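PDB 4RK0: LacI family sugar-binding transcriptional regulator, which binds ribose and probably acts as a sugar-responsive, DNA-binding transcriptional regulator of the LacI family. Local coordinates for residues L120-P133 and T177-I189. Sequence-based numbering, arbitrary orientation.
Sequences LQEQRHEQVIVVMP and TESTGIFAINDEI. With RIB (alpha-D-ribofuranose), chain E.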
loop_
_atom_site.group_PDB
_atom_site.type_symbol
_atom_site.label_atom_id
_atom_site.label_comp_id
_atom_site.label_asym_id
_atom_site.label_seq_id
_atom_site.Cartn_x
_atom_site.Cartn_y
_atom_site.Cartn_z
ATOM N N LEU A 120 25.684 7.291 9.516
ATOM C CA LEU A 120 26.511 6.087 9.761
ATOM C C LEU A 120 27.913 6.473 10.221
ATOM O O LEU A 120 28.505 5.806 11.072
ATOM C CB LEU A 120 26.580 5.166 8.549
ATOM C CG LEU A 120 25.266 4.426 8.184
ATOM C CD1 LEU A 120 25.386 3.643 6.897
ATOM C CD2 LEU A 120 24.828 3.514 9.335
ATOM N N GLN A 121 28.432 7.563 9.689
ATOM C CA GLN A 121 29.709 8.118 10.211
ATOM C C GLN A 121 29.621 8.543 11.689
ATOM O O GLN A 121 30.526 8.226 12.468
ATOM C CB GLN A 121 30.133 9.312 9.321
ATOM C CG GLN A 121 31.609 9.688 9.328
ATOM C CD GLN A 121 31.901 10.854 8.384
ATOM O OE1 GLN A 121 31.091 11.178 7.506
ATOM N NE2 GLN A 121 33.055 11.487 8.559
ATOM N N GLU A 122 28.591 9.311 12.065
ATOM C CA GLU A 122 28.358 9.642 13.477
ATOM C C GLU A 122 28.297 8.391 14.396
ATOM O O GLU A 122 28.793 8.409 15.504
ATOM C CB GLU A 122 27.080 10.463 13.630
ATOM C CG GLU A 122 26.896 11.084 14.992
ATOM C CD GLU A 122 25.449 11.421 15.281
ATOM O OE1 GLU A 122 25.154 12.619 15.444
ATOM O OE2 GLU A 122 24.611 10.491 15.340
ATOM N N GLN A 123 27.755 7.298 13.887
ATOM C CA GLN A 123 27.737 6.026 14.605
ATOM C C GLN A 123 29.017 5.215 14.402
ATOM O O GLN A 123 29.110 4.062 14.806
ATOM C CB GLN A 123 26.525 5.217 14.153
ATOM C CG GLN A 123 25.179 5.906 14.376
ATOM C CD GLN A 123 24.740 5.932 15.834
ATOM O OE1 GLN A 123 25.473 6.351 16.725
ATOM N NE2 GLN A 123 23.535 5.480 16.078
ATOM N N ARG A 124 30.013 5.815 13.754
ATOM C CA ARG A 124 31.367 5.254 13.659
ATOM C C ARG A 124 31.508 4.001 12.824
ATOM O O ARG A 124 32.482 3.263 12.988
ATOM C CB ARG A 124 31.935 4.958 15.040
ATOM C CG ARG A 124 31.598 6.021 16.062
ATOM C CD ARG A 124 32.633 6.123 17.179
ATOM N NE ARG A 124 32.457 5.074 18.168
ATOM C CZ ARG A 124 31.773 5.177 19.308
ATOM N NH1 ARG A 124 31.702 4.118 20.110
ATOM N NH2 ARG A 124 31.146 6.300 19.658
ATOM N N HIS A 125 30.583 3.759 11.907
ATOM C CA HIS A 125 30.730 2.629 10.991
ATOM C C HIS A 125 31.730 2.950 9.895
ATOM O O HIS A 125 31.647 4.002 9.284
ATOM C CB HIS A 125 29.378 2.240 10.417
ATOM C CG HIS A 125 28.476 1.697 11.468
ATOM N ND1 HIS A 125 28.509 0.376 11.846
ATOM C CD2 HIS A 125 27.608 2.310 12.299
ATOM C CE1 HIS A 125 27.672 0.189 12.854
ATOM N NE2 HIS A 125 27.119 1.347 13.156
ATOM N N GLU A 126 32.644 2.014 9.641
ATOM C CA GLU A 126 33.762 2.221 8.752
ATOM C C GLU A 126 33.669 1.341 7.522
ATOM O O GLU A 126 34.300 1.623 6.488
ATOM C CB GLU A 126 35.087 1.956 9.523
ATOM C CG GLU A 126 35.260 2.708 10.843
ATOM C CD GLU A 126 36.562 2.373 11.569
ATOM O OE1 GLU A 126 37.154 1.307 11.301
ATOM O OE2 GLU A 126 37.004 3.181 12.421
ATOM N N GLN A 127 32.893 0.265 7.634
ATOM C CA GLN A 127 32.629 -0.624 6.518
ATOM C C GLN A 127 31.138 -0.761 6.386
ATOM O O GLN A 127 30.474 -1.274 7.297
ATOM C CB GLN A 127 33.260 -1.987 6.759
ATOM C CG GLN A 127 34.755 -1.899 7.050
ATOM C CD GLN A 127 35.395 -3.260 7.213
ATOM O OE1 GLN A 127 35.779 -3.644 8.314
ATOM N NE2 GLN A 127 35.510 -3.998 6.118
ATOM N N VAL A 128 30.623 -0.258 5.283
ATOM C CA VAL A 128 29.185 -0.266 5.032
ATOM C C VAL A 128 28.822 -0.838 3.688
ATOM O O VAL A 128 29.631 -0.893 2.766
ATOM C CB VAL A 128 28.585 1.141 5.110
ATOM C CG1 VAL A 128 28.808 1.749 6.478
ATOM C CG2 VAL A 128 29.156 2.036 4.006
ATOM N N ILE A 129 27.564 -1.247 3.592
ATOM C CA ILE A 129 27.006 -1.793 2.388
ATOM C C ILE A 129 25.881 -0.886 1.971
ATOM O O ILE A 129 25.107 -0.442 2.816
ATOM C CB ILE A 129 26.386 -3.189 2.619
ATOM C CG1 ILE A 129 27.392 -4.197 3.162
ATOM C CG2 ILE A 129 25.742 -3.660 1.339
ATOM C CD1 ILE A 129 28.274 -4.807 2.106
ATOM N N VAL A 130 25.776 -0.626 0.677
ATOM C CA VAL A 130 24.613 0.030 0.120
ATOM C C VAL A 130 23.864 -1.002 -0.692
ATOM O O VAL A 130 24.441 -1.655 -1.570
ATOM C CB VAL A 130 24.980 1.228 -0.782
ATOM C CG1 VAL A 130 23.709 1.864 -1.340
ATOM C CG2 VAL A 130 25.791 2.248 -0.016
ATOM N N VAL A 131 22.580 -1.187 -0.393
ATOM C CA VAL A 131 21.798 -2.213 -1.067
ATOM C C VAL A 131 20.814 -1.509 -1.969
ATOM O O VAL A 131 19.969 -0.696 -1.504
ATOM C CB VAL A 131 21.017 -3.105 -0.059
ATOM C CG1 VAL A 131 20.225 -4.172 -0.795
ATOM C CG2 VAL A 131 21.938 -3.748 0.947
ATOM N N MET A 132 20.898 -1.810 -3.260
ATOM C CA MET A 132 20.124 -1.058 -4.270
ATOM C C MET A 132 19.894 -1.854 -5.547
ATOM O O MET A 132 20.561 -2.849 -5.741
ATOM C CB MET A 132 20.868 0.247 -4.575
ATOM C CG MET A 132 22.175 0.126 -5.360
ATOM S SD MET A 132 22.972 1.774 -5.403
ATOM C CE MET A 132 21.857 2.674 -6.463
ATOM N N PRO A 133 18.962 -1.416 -6.425
ATOM C CA PRO A 133 18.724 -2.148 -7.654
ATOM C C PRO A 133 19.780 -1.878 -8.691
ATOM O O PRO A 133 20.453 -0.855 -8.605
ATOM C CB PRO A 133 17.360 -1.642 -8.143
ATOM C CG PRO A 133 17.216 -0.284 -7.547
ATOM C CD PRO A 133 18.098 -0.224 -6.324
ATOM N N THR A 177 30.268 -10.641 4.400
ATOM C CA THR A 177 31.125 -9.440 4.391
ATOM C C THR A 177 31.528 -9.073 5.809
ATOM O O THR A 177 30.992 -9.630 6.765
ATOM C CB THR A 177 30.397 -8.199 3.806
ATOM O OG1 THR A 177 29.425 -7.718 4.757
ATOM C CG2 THR A 177 29.683 -8.496 2.500
ATOM N N GLU A 178 32.452 -8.108 5.927
ATOM C CA GLU A 178 32.895 -7.539 7.210
ATOM C C GLU A 178 32.143 -6.256 7.605
ATOM O O GLU A 178 32.504 -5.585 8.585
ATOM C CB GLU A 178 34.389 -7.186 7.124
ATOM C CG GLU A 178 35.323 -8.370 6.960
ATOM C CD GLU A 178 35.969 -8.764 8.265
ATOM O OE1 GLU A 178 37.217 -8.790 8.326
ATOM O OE2 GLU A 178 35.224 -9.024 9.228
ATOM N N SER A 179 31.124 -5.903 6.831
ATOM C CA SER A 179 30.381 -4.662 7.049
ATOM C C SER A 179 29.547 -4.665 8.343
ATOM O O SER A 179 29.146 -5.724 8.855
ATOM C CB SER A 179 29.499 -4.378 5.840
ATOM O OG SER A 179 30.261 -4.048 4.688
ATOM N N THR A 180 29.313 -3.476 8.885
ATOM C CA THR A 180 28.611 -3.306 10.145
ATOM C C THR A 180 27.379 -2.418 10.013
ATOM O O THR A 180 26.530 -2.400 10.892
ATOM C CB THR A 180 29.580 -2.700 11.184
ATOM O OG1 THR A 180 30.054 -1.413 10.716
ATOM C CG2 THR A 180 30.758 -3.638 11.365
ATOM N N GLY A 181 27.278 -1.689 8.909
ATOM C CA GLY A 181 26.220 -0.705 8.695
ATOM C C GLY A 181 25.666 -0.890 7.298
ATOM O O GLY A 181 26.403 -1.143 6.380
ATOM N N ILE A 182 24.363 -0.737 7.119
ATOM C CA ILE A 182 23.777 -0.986 5.821
ATOM C C ILE A 182 22.886 0.181 5.487
ATOM O O ILE A 182 22.062 0.571 6.312
ATOM C CB ILE A 182 22.935 -2.285 5.788
ATOM C CG1 ILE A 182 23.741 -3.480 6.261
ATOM C CG2 ILE A 182 22.339 -2.539 4.408
ATOM C CD1 ILE A 182 22.861 -4.624 6.757
ATOM N N PHE A 183 23.095 0.777 4.304
ATOM C CA PHE A 183 22.146 1.768 3.751
ATOM C C PHE A 183 21.238 1.075 2.761
ATOM O O PHE A 183 21.681 0.698 1.681
ATOM C CB PHE A 183 22.919 2.971 3.097
ATOM C CG PHE A 183 22.055 4.030 2.473
ATOM C CD1 PHE A 183 20.782 4.339 2.937
ATOM C CD2 PHE A 183 22.570 4.785 1.399
ATOM C CE1 PHE A 183 20.027 5.331 2.333
ATOM C CE2 PHE A 183 21.828 5.771 0.807
ATOM C CZ PHE A 183 20.549 6.070 1.269
ATOM N N ALA A 184 19.962 0.895 3.124
ATOM C CA ALA A 184 18.987 0.319 2.245
ATOM C C ALA A 184 18.370 1.447 1.444
ATOM O O ALA A 184 17.880 2.412 2.021
ATOM C CB ALA A 184 17.919 -0.411 3.028
ATOM N N ILE A 185 18.377 1.325 0.117
ATOM C CA ILE A 185 18.035 2.473 -0.721
ATOM C C ILE A 185 16.550 2.775 -0.719
ATOM O O ILE A 185 16.135 3.834 -1.169
ATOM C CB ILE A 185 18.622 2.327 -2.143
ATOM C CG1 ILE A 185 19.250 3.623 -2.608
ATOM C CG2 ILE A 185 17.581 1.857 -3.109
ATOM C CD1 ILE A 185 20.572 3.890 -1.975
ATOM N N ASN A 186 15.738 1.857 -0.199
ATOM C CA ASN A 186 14.387 2.221 0.209
ATOM C C ASN A 186 13.947 1.394 1.420
ATOM O O ASN A 186 14.617 0.410 1.786
ATOM C CB ASN A 186 13.363 2.219 -0.919
ATOM C CG ASN A 186 12.856 0.846 -1.291
ATOM O OD1 ASN A 186 13.482 -0.179 -1.019
ATOM N ND2 ASN A 186 11.713 0.831 -1.961
ATOM N N ASP A 187 12.848 1.816 2.038
ATOM C CA ASP A 187 12.362 1.163 3.268
ATOM C C ASP A 187 11.930 -0.285 2.977
ATOM O O ASP A 187 12.143 -1.169 3.802
ATOM C CB ASP A 187 11.241 1.953 3.938
ATOM C CG ASP A 187 11.727 3.275 4.589
ATOM O OD1 ASP A 187 12.912 3.407 4.908
ATOM O OD2 ASP A 187 10.892 4.160 4.781
ATOM N N GLU A 188 11.344 -0.540 1.826
ATOM C CA GLU A 188 10.968 -1.920 1.476
ATOM C C GLU A 188 12.182 -2.862 1.448
ATOM O O GLU A 188 12.133 -3.963 2.001
ATOM C CB GLU A 188 10.230 -1.953 0.129
ATOM C CG GLU A 188 8.854 -1.316 0.180
ATOM C CD GLU A 188 7.846 -1.975 -0.754
ATOM O OE1 GLU A 188 8.188 -2.275 -1.915
ATOM O OE2 GLU A 188 6.693 -2.191 -0.338
ATOM N N ILE A 189 13.290 -2.440 0.842
ATOM C CA ILE A 189 14.523 -3.228 0.961
ATOM C C ILE A 189 14.918 -3.473 2.420
ATOM O O ILE A 189 15.353 -4.579 2.774
ATOM C CB ILE A 189 15.698 -2.567 0.237
ATOM C CG1 ILE A 189 15.443 -2.668 -1.260
ATOM C CG2 ILE A 189 17.014 -3.237 0.597
ATOM C CD1 ILE A 189 16.496 -2.012 -2.146
HETATM O O5 RIB E . 10.362 3.434 -2.099
HETATM C C5 RIB E . 10.049 3.466 -3.482
HETATM C C4 RIB E . 11.165 4.181 -4.111
HETATM O O4 RIB E . 11.113 4.205 -5.561
HETATM C C3 RIB E . 10.930 5.510 -3.420
HETATM O O3 RIB E . 12.132 5.689 -2.669
HETATM C C2 RIB E . 10.648 6.414 -4.624
HETATM O O2 RIB E . 11.389 7.608 -4.566
HETATM C C1 RIB E . 10.827 5.569 -5.898
HETATM O O1 RIB E . 11.693 6.184 -6.836
HETATM O O HOH W 1 32.577 -0.425 10.561
#
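His125 meets Thr180 at the edge of its imidazole: ND1 lies 2.6 Å from Thr180 OG1, close to the ring plane, and the bond is nearly straight (177°), though either atom could be the donor. Thr180 presents this hydroxyl because chi1 of 60° sets OG1 between the backbone N and carbonyl carbon. The other ring nitrogen, NE2, bonds to Ala271 O, so both ends of the imidazole are held and its rotation is fixed. A water bridges Thr180 OG1 and Glu126 N, while Thr180 N donates to Gln127 O at 3.0 Å.

From there strands 127-132 and 181-184 run parallel, their axes 20° apart. Ile129 is held through both its backbone N and its backbone O: its N donates to Gly181 O and its O accepts from Phe183 N at 2.8 Å; Val131 repeats the pattern with Phe183 O and Ile185 N.

On one face, Ile129 turns CG1 against Ser179, with a tight 3.4 Å between CG1 and Ser179 CB. Val131 splits its branches there: CG2 reaches Ile182 CG2 at 3.7 Å, whereas CG1, anti to the backbone N, touches Ile189 CG2 at 3.6 Å on helix 187-199. On the face of Val128 and Phe183, Val130 CG1 packs on Ile185 CD1 at 3.8 Å, and Phe147 of helix 138-150 lies nearly parallel to the Phe183 ring.

Past the strand end, Asn186 N-caps helix 187-199 through OD1, which accepts from Ile189 N, and turns ND2 to ribose O5 (2.9 Å). Adjacent central parallel strands, with a sugar ligand at their C-terminal end, are characteristic of the alpha/beta lobe of a periplasmic-binding-protein-like LacI-family sugar-binding domain.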